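Lasso peptide isopeptidase AtxE2 (Asticcacaulis excentricus, PDB 5TXE) hydrolyses the isopeptide bond of the lasso peptides astexin-2 and astexin-3, recognising their knotted shape and converting them to linear peptides. Local coordinates at residues Q177-N182 and V249-E254; A142-D147 and Y171-V176; V593-L598 and T619-A624. The protein carries 1 engineered substitution. All coordinates share one frame; numbering follows the deposited sequence.

Interaction 1: residues Q177-N182 and V249-E254; sequences QWLDDN and VARLRE
The end of L179 lies over one face of the R251 guanidinium. Its CD2 sits 3.6 Å above the plane of that group, displaced toward the rim. The same two residues also meet through polar atoms. R251 NH2 donates to L179 O at 3.3 Å, with an N-H...O angle of 139°. NH2 lies in the carbonyl plane, on a lone pair of L179 O. R251 NH1 adds a second, weak bond to L179 O. One carbonyl oxygen is therefore gripped by two nitrogens of one guanidinium, neither bond being straight. The R251 chain bends at chi3 (-59°) on its way to the carbonyl.

This is helix 246-253 packing against the blade it follows in the chain, a four-stranded antiparallel sheet of the beta-propeller. L179 lies where the edge strand 173-178 turns a corner. L179 and D180 together face T183, a classic beta bulge. D180 OD1 accepts from N182 N at 2.8 Å in an Asx turn.

Further back, Q177 crosses L252 obliquely. Q177 CG comes within 3.4 Å of L252 CD1, which is tight. L252 CG is anti to the backbone N, and its side chain also packs on I185 and Y231 of the blade. The bend of Q177 at chi2 (-81°) brings its amide toward the helix end. There a water accepts from Q177 NE2 at 3.1 Å and donates to L252 O at 2.9 Å.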
loop_
_atom_site.group_PDB
_atom_site.type_symbol
_atom_site.label_atom_id
_atom_site.label_comp_id
_atom_site.label_asym_id
_atom_site.label_seq_id
_atom_site.Cartn_x
_atom_site.Cartn_y
_atom_site.Cartn_z
ATOM N N GLN A 177 13.357 -13.438 -17.049
ATOM C CA GLN A 177 12.452 -13.739 -18.173
ATOM C C GLN A 177 13.002 -14.962 -18.935
ATOM O O GLN A 177 14.208 -15.229 -18.909
ATOM C CB GLN A 177 12.407 -12.613 -19.212
ATOM C CG GLN A 177 11.795 -11.332 -18.751
ATOM C CD GLN A 177 10.258 -11.271 -18.776
ATOM O OE1 GLN A 177 9.530 -12.096 -19.418
ATOM N NE2 GLN A 177 9.745 -10.247 -18.060
ATOM N N TRP A 178 12.108 -15.639 -19.662
ATOM C CA TRP A 178 12.487 -16.683 -20.596
ATOM C C TRP A 178 12.959 -16.059 -21.907
ATOM O O TRP A 178 12.298 -15.181 -22.434
ATOM C CB TRP A 178 11.279 -17.554 -20.876
ATOM C CG TRP A 178 10.735 -18.252 -19.682
ATOM C CD1 TRP A 178 9.740 -17.823 -18.825
ATOM C CD2 TRP A 178 11.125 -19.537 -19.216
ATOM N NE1 TRP A 178 9.499 -18.779 -17.875
ATOM C CE2 TRP A 178 10.344 -19.830 -18.086
ATOM C CE3 TRP A 178 12.051 -20.489 -19.668
ATOM C CZ2 TRP A 178 10.469 -21.012 -17.392
ATOM C CZ3 TRP A 178 12.190 -21.655 -18.972
ATOM C CH2 TRP A 178 11.389 -21.915 -17.843
ATOM N N LEU A 179 14.123 -16.474 -22.392
ATOM C CA LEU A 179 14.543 -16.165 -23.758
ATOM C C LEU A 179 14.009 -17.227 -24.766
ATOM O O LEU A 179 13.665 -16.878 -25.882
ATOM C CB LEU A 179 16.044 -16.025 -23.874
ATOM C CG LEU A 179 16.700 -14.874 -23.103
ATOM C CD1 LEU A 179 18.209 -14.817 -23.355
ATOM C CD2 LEU A 179 16.052 -13.562 -23.487
ATOM N N ASP A 180 13.918 -18.482 -24.340
ATOM C CA ASP A 180 13.228 -19.544 -25.054
ATOM C C ASP A 180 12.889 -20.604 -24.021
ATOM O O ASP A 180 13.157 -20.399 -22.852
ATOM C CB ASP A 180 14.083 -20.094 -26.217
ATOM C CG ASP A 180 15.409 -20.708 -25.768
ATOM O OD1 ASP A 180 15.458 -21.407 -24.742
ATOM O OD2 ASP A 180 16.428 -20.466 -26.438
ATOM N N ASP A 181 12.352 -21.750 -24.420
ATOM C CA ASP A 181 11.956 -22.759 -23.447
ATOM C C ASP A 181 13.034 -23.315 -22.491
ATOM O O ASP A 181 12.681 -23.895 -21.467
ATOM C CB ASP A 181 11.248 -23.920 -24.128
ATOM C CG ASP A 181 9.868 -23.541 -24.623
ATOM O OD1 ASP A 181 9.110 -22.863 -23.871
ATOM O OD2 ASP A 181 9.531 -23.945 -25.757
ATOM N N ASN A 182 14.304 -23.132 -22.817
ATOM C CA ASN A 182 15.413 -23.681 -22.055
ATOM C C ASN A 182 16.417 -22.633 -21.629
ATOM O O ASN A 182 17.511 -22.978 -21.185
ATOM C CB ASN A 182 16.169 -24.709 -22.936
ATOM C CG ASN A 182 15.260 -25.816 -23.415
ATOM O OD1 ASN A 182 14.787 -26.632 -22.602
ATOM N ND2 ASN A 182 14.931 -25.809 -24.716
ATOM N N VAL A 249 19.193 -8.243 -23.157
ATOM C CA VAL A 249 19.088 -7.333 -22.065
ATOM C C VAL A 249 17.866 -6.436 -22.191
ATOM O O VAL A 249 17.072 -6.343 -21.235
ATOM C CB VAL A 249 20.316 -6.461 -21.965
ATOM C CG1 VAL A 249 20.037 -5.289 -21.032
ATOM C CG2 VAL A 249 21.519 -7.267 -21.488
ATOM N N ALA A 250 17.693 -5.774 -23.329
ATOM C CA ALA A 250 16.471 -4.977 -23.503
ATOM C C ALA A 250 15.185 -5.822 -23.326
ATOM O O ALA A 250 14.203 -5.338 -22.775
ATOM C CB ALA A 250 16.504 -4.256 -24.833
ATOM N N ARG A 251 15.169 -7.093 -23.735
ATOM C CA ARG A 251 13.956 -7.949 -23.463
ATOM C C ARG A 251 13.637 -8.089 -21.952
ATOM O O ARG A 251 12.518 -8.454 -21.555
ATOM C CB ARG A 251 14.003 -9.365 -24.111
ATOM C CG ARG A 251 12.791 -9.647 -25.020
ATOM C CD ARG A 251 12.405 -11.096 -25.316
ATOM N NE ARG A 251 13.474 -11.864 -25.962
ATOM C CZ ARG A 251 13.389 -13.175 -26.224
ATOM N NH1 ARG A 251 12.293 -13.864 -25.884
ATOM N NH2 ARG A 251 14.406 -13.809 -26.811
ATOM N N LEU A 252 14.634 -7.849 -21.104
ATOM C CA LEU A 252 14.407 -7.844 -19.678
ATOM C C LEU A 252 14.188 -6.415 -19.151
ATOM O O LEU A 252 13.304 -6.211 -18.343
ATOM C CB LEU A 252 15.555 -8.570 -18.936
ATOM C CG LEU A 252 15.434 -8.832 -17.420
ATOM C CD1 LEU A 252 14.249 -9.677 -17.114
ATOM C CD2 LEU A 252 16.645 -9.528 -16.850
ATOM N N ARG A 253 14.980 -5.457 -19.621
ATOM C CA ARG A 253 14.990 -4.068 -19.129
ATOM C C ARG A 253 13.715 -3.271 -19.498
ATOM O O ARG A 253 13.150 -2.566 -18.656
ATOM C CB ARG A 253 16.206 -3.331 -19.707
ATOM C CG ARG A 253 16.943 -2.474 -18.709
ATOM C CD ARG A 253 18.048 -1.610 -19.305
ATOM N NE ARG A 253 18.191 -0.423 -18.455
ATOM C CZ ARG A 253 18.675 -0.424 -17.199
ATOM N NH1 ARG A 253 19.131 -1.542 -16.623
ATOM N NH2 ARG A 253 18.728 0.708 -16.497
ATOM N N GLU A 254 13.293 -3.357 -20.758
ATOM C CA GLU A 254 12.114 -2.626 -21.226
ATOM C C GLU A 254 10.851 -3.206 -20.581
ATOM O O GLU A 254 10.663 -4.405 -20.559
ATOM C CB GLU A 254 11.944 -2.740 -22.752
ATOM C CG GLU A 254 12.877 -1.904 -23.631
ATOM C CD GLU A 254 12.578 -2.118 -25.123
ATOM O OE1 GLU A 254 11.408 -1.905 -25.534
ATOM O OE2 GLU A 254 13.496 -2.514 -25.892
HETATM O O HOH W 1 11.329 -7.855 -16.958
#

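Interaction 2: residues A142-D147 and Y171-V176; sequences AYLRQD and YDIEDV
The apolar contact centres on L144. Its CG lies anti to the carbonyl carbon (chi1 -54°), so both methyls reach across to residues 173-176. CD2 touches I173 CG2 at 3.8 Å and, more loosely, V176 CG1 at 4.4 Å. The two side chains L144 and I173 cross obliquely. CD1 goes elsewhere and rests against the backbone, 3.5 Å from E174 O. An alanine in place of L144 would remove both methyls and would probably lose nearly all of the side-chain packing between these two strands.

The backbones run nearly antiparallel, at 164°, but their axes stay 7.0 Å apart at closest. They are not partners in one sheet. Strand 140-147 belongs to one four-stranded blade of the propeller, and strand 173-178 is the edge strand of the next.

Charged groups lie on the sides turned from the apolar contact. R145 grips D147 side-on. Its NE bonds to D147 OD1 at 2.8 Å, and its NH2 bonds to D147 OD2 at 3.1 Å, exactly in the guanidinium plane. Both oxygens use their syn lone pairs. R145 also pairs with D103 and forms a cation-pi contact with W154. On the other strand D175 OD1 makes a salt bridge to R133, and E174 pairs with R189. R133 also donates to V176 O, and its backbone bonds with A142.

Between the two segments the contact is van der Waals and so makes little directional demand. The polar ties between the blades come from R133 and from V151, which bonds to I173 and D172.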
loop_
_atom_site.group_PDB
_atom_site.type_symbol
_atom_site.label_atom_id
_atom_site.label_comp_id
_atom_site.label_asym_id
_atom_site.label_seq_id
_atom_site.Cartn_x
_atom_site.Cartn_y
_atom_site.Cartn_z
ATOM N N ALA A 142 8.695 -19.460 -14.325
ATOM C CA ALA A 142 9.869 -18.982 -13.588
ATOM C C ALA A 142 9.447 -17.744 -12.771
ATOM O O ALA A 142 8.633 -16.944 -13.233
ATOM C CB ALA A 142 10.975 -18.604 -14.516
ATOM N N TYR A 143 9.999 -17.611 -11.564
ATOM C CA TYR A 143 9.568 -16.569 -10.632
ATOM C C TYR A 143 10.590 -16.494 -9.539
ATOM O O TYR A 143 11.371 -17.440 -9.322
ATOM C CB TYR A 143 8.191 -16.876 -10.052
ATOM C CG TYR A 143 8.091 -18.225 -9.374
ATOM C CD1 TYR A 143 7.841 -19.355 -10.115
ATOM C CD2 TYR A 143 8.264 -18.383 -7.988
ATOM C CE1 TYR A 143 7.766 -20.605 -9.525
ATOM C CE2 TYR A 143 8.216 -19.649 -7.396
ATOM C CZ TYR A 143 7.971 -20.751 -8.181
ATOM O OH TYR A 143 7.903 -22.014 -7.685
ATOM N N LEU A 144 10.624 -15.352 -8.865
ATOM C CA LEU A 144 11.489 -15.160 -7.706
ATOM C C LEU A 144 10.883 -15.750 -6.425
ATOM O O LEU A 144 9.671 -15.748 -6.251
ATOM C CB LEU A 144 11.711 -13.664 -7.462
ATOM C CG LEU A 144 12.234 -12.870 -8.661
ATOM C CD1 LEU A 144 12.370 -11.418 -8.251
ATOM C CD2 LEU A 144 13.549 -13.436 -9.131
ATOM N N ARG A 145 11.743 -16.267 -5.564
ATOM C CA ARG A 145 11.333 -16.837 -4.294
ATOM C C ARG A 145 12.497 -16.875 -3.367
ATOM O O ARG A 145 13.623 -17.219 -3.751
ATOM C CB ARG A 145 10.760 -18.235 -4.493
ATOM C CG ARG A 145 10.832 -19.100 -3.249
ATOM C CD ARG A 145 10.118 -20.440 -3.363
ATOM N NE ARG A 145 10.451 -21.267 -2.205
ATOM C CZ ARG A 145 9.856 -22.425 -1.884
ATOM N NH1 ARG A 145 8.951 -23.006 -2.685
ATOM N NH2 ARG A 145 10.229 -23.021 -0.758
ATOM N N GLN A 146 12.240 -16.470 -2.122
ATOM C CA GLN A 146 13.279 -16.358 -1.104
ATOM C C GLN A 146 13.279 -17.545 -0.109
ATOM O O GLN A 146 12.229 -17.909 0.411
ATOM C CB GLN A 146 13.037 -15.086 -0.309
ATOM C CG GLN A 146 14.095 -14.811 0.745
ATOM C CD GLN A 146 13.892 -13.452 1.442
ATOM O OE1 GLN A 146 13.764 -12.414 0.796
ATOM N NE2 GLN A 146 13.883 -13.461 2.758
ATOM N N ASP A 147 14.461 -18.102 0.171
ATOM C CA ASP A 147 14.627 -19.102 1.224
ATOM C C ASP A 147 15.967 -18.868 1.864
ATOM O O ASP A 147 16.975 -18.591 1.179
ATOM C CB ASP A 147 14.568 -20.538 0.695
ATOM C CG ASP A 147 13.214 -20.899 0.090
ATOM O OD1 ASP A 147 13.011 -20.699 -1.135
ATOM O OD2 ASP A 147 12.358 -21.429 0.826
ATOM N N TYR A 171 24.300 -12.782 -4.919
ATOM C CA TYR A 171 23.404 -11.650 -4.743
ATOM C C TYR A 171 21.997 -12.135 -4.947
ATOM O O TYR A 171 21.761 -13.224 -5.582
ATOM C CB TYR A 171 23.779 -10.545 -5.721
ATOM C CG TYR A 171 23.951 -10.989 -7.148
ATOM C CD1 TYR A 171 25.190 -11.433 -7.632
ATOM C CD2 TYR A 171 22.906 -10.930 -8.020
ATOM C CE1 TYR A 171 25.358 -11.829 -8.951
ATOM C CE2 TYR A 171 23.052 -11.321 -9.341
ATOM C CZ TYR A 171 24.281 -11.779 -9.796
ATOM O OH TYR A 171 24.413 -12.132 -11.097
ATOM N N ASP A 172 21.048 -11.379 -4.397
ATOM C CA ASP A 172 19.648 -11.676 -4.666
ATOM C C ASP A 172 19.323 -11.450 -6.155
ATOM O O ASP A 172 19.708 -10.400 -6.725
ATOM C CB ASP A 172 18.689 -10.793 -3.857
ATOM C CG ASP A 172 18.717 -11.094 -2.357
ATOM O OD1 ASP A 172 18.964 -12.272 -1.906
ATOM O OD2 ASP A 172 18.423 -10.118 -1.648
ATOM N N ILE A 173 18.563 -12.369 -6.750
ATOM C CA ILE A 173 18.149 -12.154 -8.116
ATOM C C ILE A 173 17.001 -11.154 -8.052
ATOM O O ILE A 173 16.087 -11.320 -7.236
ATOM C CB ILE A 173 17.623 -13.419 -8.766
ATOM C CG1 ILE A 173 18.641 -14.568 -8.710
ATOM C CG2 ILE A 173 17.215 -13.125 -10.213
ATOM C CD1 ILE A 173 20.057 -14.144 -9.014
ATOM N N GLU A 174 16.994 -10.185 -8.963
ATOM C CA GLU A 174 15.973 -9.105 -8.965
ATOM C C GLU A 174 14.915 -9.245 -10.022
ATOM O O GLU A 174 13.867 -8.657 -9.888
ATOM C CB GLU A 174 16.646 -7.729 -9.069
ATOM C CG GLU A 174 17.415 -7.431 -7.780
ATOM C CD GLU A 174 18.273 -6.174 -7.793
ATOM O OE1 GLU A 174 18.094 -5.303 -8.695
ATOM O OE2 GLU A 174 19.127 -6.043 -6.874
ATOM N N ASP A 175 15.185 -10.028 -11.085
ATOM C CA ASP A 175 14.205 -10.236 -12.143
ATOM C C ASP A 175 14.683 -11.368 -13.052
ATOM O O ASP A 175 15.855 -11.715 -13.066
ATOM C CB ASP A 175 14.058 -8.971 -13.015
ATOM C CG ASP A 175 12.670 -8.836 -13.648
ATOM O OD1 ASP A 175 11.791 -9.744 -13.558
ATOM O OD2 ASP A 175 12.458 -7.811 -14.309
ATOM N N VAL A 176 13.750 -11.867 -13.838
ATOM C CA VAL A 176 13.989 -12.989 -14.719
ATOM C C VAL A 176 12.943 -13.007 -15.865
ATOM O O VAL A 176 11.793 -12.607 -15.661
ATOM C CB VAL A 176 13.915 -14.296 -13.890
ATOM C CG1 VAL A 176 12.508 -14.490 -13.308
ATOM C CG2 VAL A 176 14.325 -15.490 -14.743
#

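Interaction 3: residues V593-L598 and T619-A624; sequences VNASRL and TALQQA
N594 ND2 is held by two hydrogen bonds, to A587 O and S590 O. The residue is buried, and its side chain sets off away from residues 619-624. The contact itself begins one residue later and is made largely by methyl groups, which also rest on backbone, among it A595 O.

A595 CB faces the second helix and meets A620 CB at 3.7 Å. It is equally near A620 C, so the methyl lies close against the helix backbone. A624 closes the other end of this patch, its CB 4.1 Å from S596 CA. Small residues let the chains come close, with the CA atoms of A595 and L621 only 5.0 Å apart. L621 reaches in beside them. Its CG is anti to the carbonyl carbon (chi1 -70°), which brings CD2 to 3.7 Å from A595 CA. The same methyl touches L598 CB at 3.8 Å.

F591 of helix 591-594 touches both L598 and L621, and I538 of helix 528-539 packs on L598. In the alpha/beta-hydrolase domain, residues 593-598 run up to strand 602-607. Helix 615-623 lies in the beta-alpha-beta crossover from that strand to its parallel neighbour, the edge strand 628-633.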
loop_
_atom_site.group_PDB
_atom_site.type_symbol
_atom_site.label_atom_id
_atom_site.label_comp_id
_atom_site.label_asym_id
_atom_site.label_seq_id
_atom_site.Cartn_x
_atom_site.Cartn_y
_atom_site.Cartn_z
ATOM N N VAL A 593 7.321 19.618 22.348
ATOM C CA VAL A 593 6.797 20.983 22.549
ATOM C C VAL A 593 5.444 20.978 23.257
ATOM O O VAL A 593 5.260 21.728 24.207
ATOM C CB VAL A 593 6.706 21.716 21.203
ATOM C CG1 VAL A 593 5.983 23.060 21.317
ATOM C CG2 VAL A 593 8.103 21.887 20.614
ATOM N N ASN A 594 4.522 20.098 22.858
ATOM C CA ASN A 594 3.147 20.150 23.327
ATOM C C ASN A 594 2.764 19.108 24.339
ATOM O O ASN A 594 1.599 19.000 24.701
ATOM C CB ASN A 594 2.233 20.000 22.118
ATOM C CG ASN A 594 2.368 21.175 21.159
ATOM O OD1 ASN A 594 1.979 22.278 21.522
ATOM N ND2 ASN A 594 2.934 20.958 19.956
ATOM N N ALA A 595 3.735 18.392 24.894
ATOM C CA ALA A 595 3.415 17.318 25.845
ATOM C C ALA A 595 2.452 17.706 26.949
ATOM O O ALA A 595 1.547 16.951 27.310
ATOM C CB ALA A 595 4.678 16.791 26.508
ATOM N N SER A 596 2.657 18.862 27.539
ATOM C CA SER A 596 1.871 19.225 28.728
ATOM C C SER A 596 0.401 19.537 28.407
ATOM O O SER A 596 -0.417 19.531 29.298
ATOM C CB SER A 596 2.572 20.359 29.495
ATOM O OG SER A 596 2.719 21.452 28.581
ATOM N N ARG A 597 0.034 19.727 27.147
ATOM C CA ARG A 597 -1.411 19.898 26.818
ATOM C C ARG A 597 -2.027 18.749 26.020
ATOM O O ARG A 597 -3.037 18.876 25.402
ATOM C CB ARG A 597 -1.628 21.201 26.052
ATOM C CG ARG A 597 -0.976 21.309 24.693
ATOM C CD ARG A 597 -1.044 22.782 24.366
ATOM N NE ARG A 597 -0.468 23.208 23.104
ATOM C CZ ARG A 597 -1.142 23.268 21.963
ATOM N NH1 ARG A 597 -2.371 22.793 21.919
ATOM N NH2 ARG A 597 -0.564 23.727 20.860
ATOM N N LEU A 598 -1.395 17.603 26.050
ATOM C CA LEU A 598 -1.844 16.520 25.242
ATOM C C LEU A 598 -2.554 15.527 26.155
ATOM O O LEU A 598 -1.946 14.572 26.703
ATOM C CB LEU A 598 -0.638 15.923 24.555
ATOM C CG LEU A 598 -0.906 15.430 23.157
ATOM C CD1 LEU A 598 0.218 15.957 22.288
ATOM C CD2 LEU A 598 -1.059 13.899 23.167
ATOM N N THR A 619 8.887 10.440 26.295
ATOM C CA THR A 619 9.450 10.756 27.607
ATOM C C THR A 619 8.869 12.063 28.124
ATOM O O THR A 619 8.582 12.178 29.314
ATOM C CB THR A 619 10.960 10.832 27.500
ATOM O OG1 THR A 619 11.476 9.573 26.981
ATOM C CG2 THR A 619 11.580 11.151 28.813
ATOM N N ALA A 620 8.634 13.033 27.234
ATOM C CA ALA A 620 8.029 14.316 27.656
ATOM C C ALA A 620 6.603 14.095 28.109
ATOM O O ALA A 620 6.185 14.614 29.133
ATOM C CB ALA A 620 8.103 15.333 26.549
ATOM N N LEU A 621 5.884 13.246 27.392
ATOM C CA LEU A 621 4.540 12.897 27.781
ATOM C C LEU A 621 4.468 12.196 29.097
ATOM O O LEU A 621 3.583 12.537 29.929
ATOM C CB LEU A 621 3.873 12.029 26.729
ATOM C CG LEU A 621 3.545 12.786 25.421
ATOM C CD1 LEU A 621 3.171 11.797 24.329
ATOM C CD2 LEU A 621 2.375 13.775 25.583
ATOM N N GLN A 622 5.347 11.207 29.336
ATOM C CA GLN A 622 5.355 10.530 30.649
ATOM C C GLN A 622 5.703 11.500 31.752
ATOM O O GLN A 622 5.076 11.532 32.806
ATOM C CB GLN A 622 6.332 9.383 30.749
ATOM C CG GLN A 622 5.867 8.147 30.052
ATOM C CD GLN A 622 6.529 6.865 30.603
ATOM O OE1 GLN A 622 7.711 6.842 30.929
ATOM N NE2 GLN A 622 5.741 5.797 30.712
ATOM N N GLN A 623 6.708 12.291 31.535
ATOM C CA GLN A 623 7.100 13.281 32.510
ATOM C C GLN A 623 5.946 14.256 32.816
ATOM O O GLN A 623 5.801 14.712 33.944
ATOM C CB GLN A 623 8.263 14.022 31.935
ATOM C CG GLN A 623 8.784 15.194 32.764
ATOM C CD GLN A 623 10.170 14.912 33.337
ATOM O OE1 GLN A 623 10.660 13.767 33.318
ATOM N NE2 GLN A 623 10.802 15.956 33.860
ATOM N N ALA A 624 5.136 14.585 31.826
ATOM C CA ALA A 624 3.996 15.471 32.056
ATOM C C ALA A 624 2.800 14.666 32.526
ATOM O O ALA A 624 1.720 15.182 32.569
ATOM C CB ALA A 624 3.673 16.233 30.801
#

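In the fold
Interactions 1 and 2 share strand 173-178 and lie side by side, their centres about 15 Å apart. They touch directly: W178 NE1 is 3.7 Å from A142 CB, and L252 CD1 is 3.8 Å from V176 C. Together they join helix 246-253, its own blade and the preceding blade of the propeller. Interaction 3 belongs to the hydrolase domain. Its centre is about 58 Å from that of interaction 1, across the centre of the chain, and about 47 Å from that of interaction 2. All three lie away from the catalytic and substrate-binding residues. Between the segments of interaction 3 the chain passes E610, a probable charge-relay residue. The nucleophile position is the engineered A527.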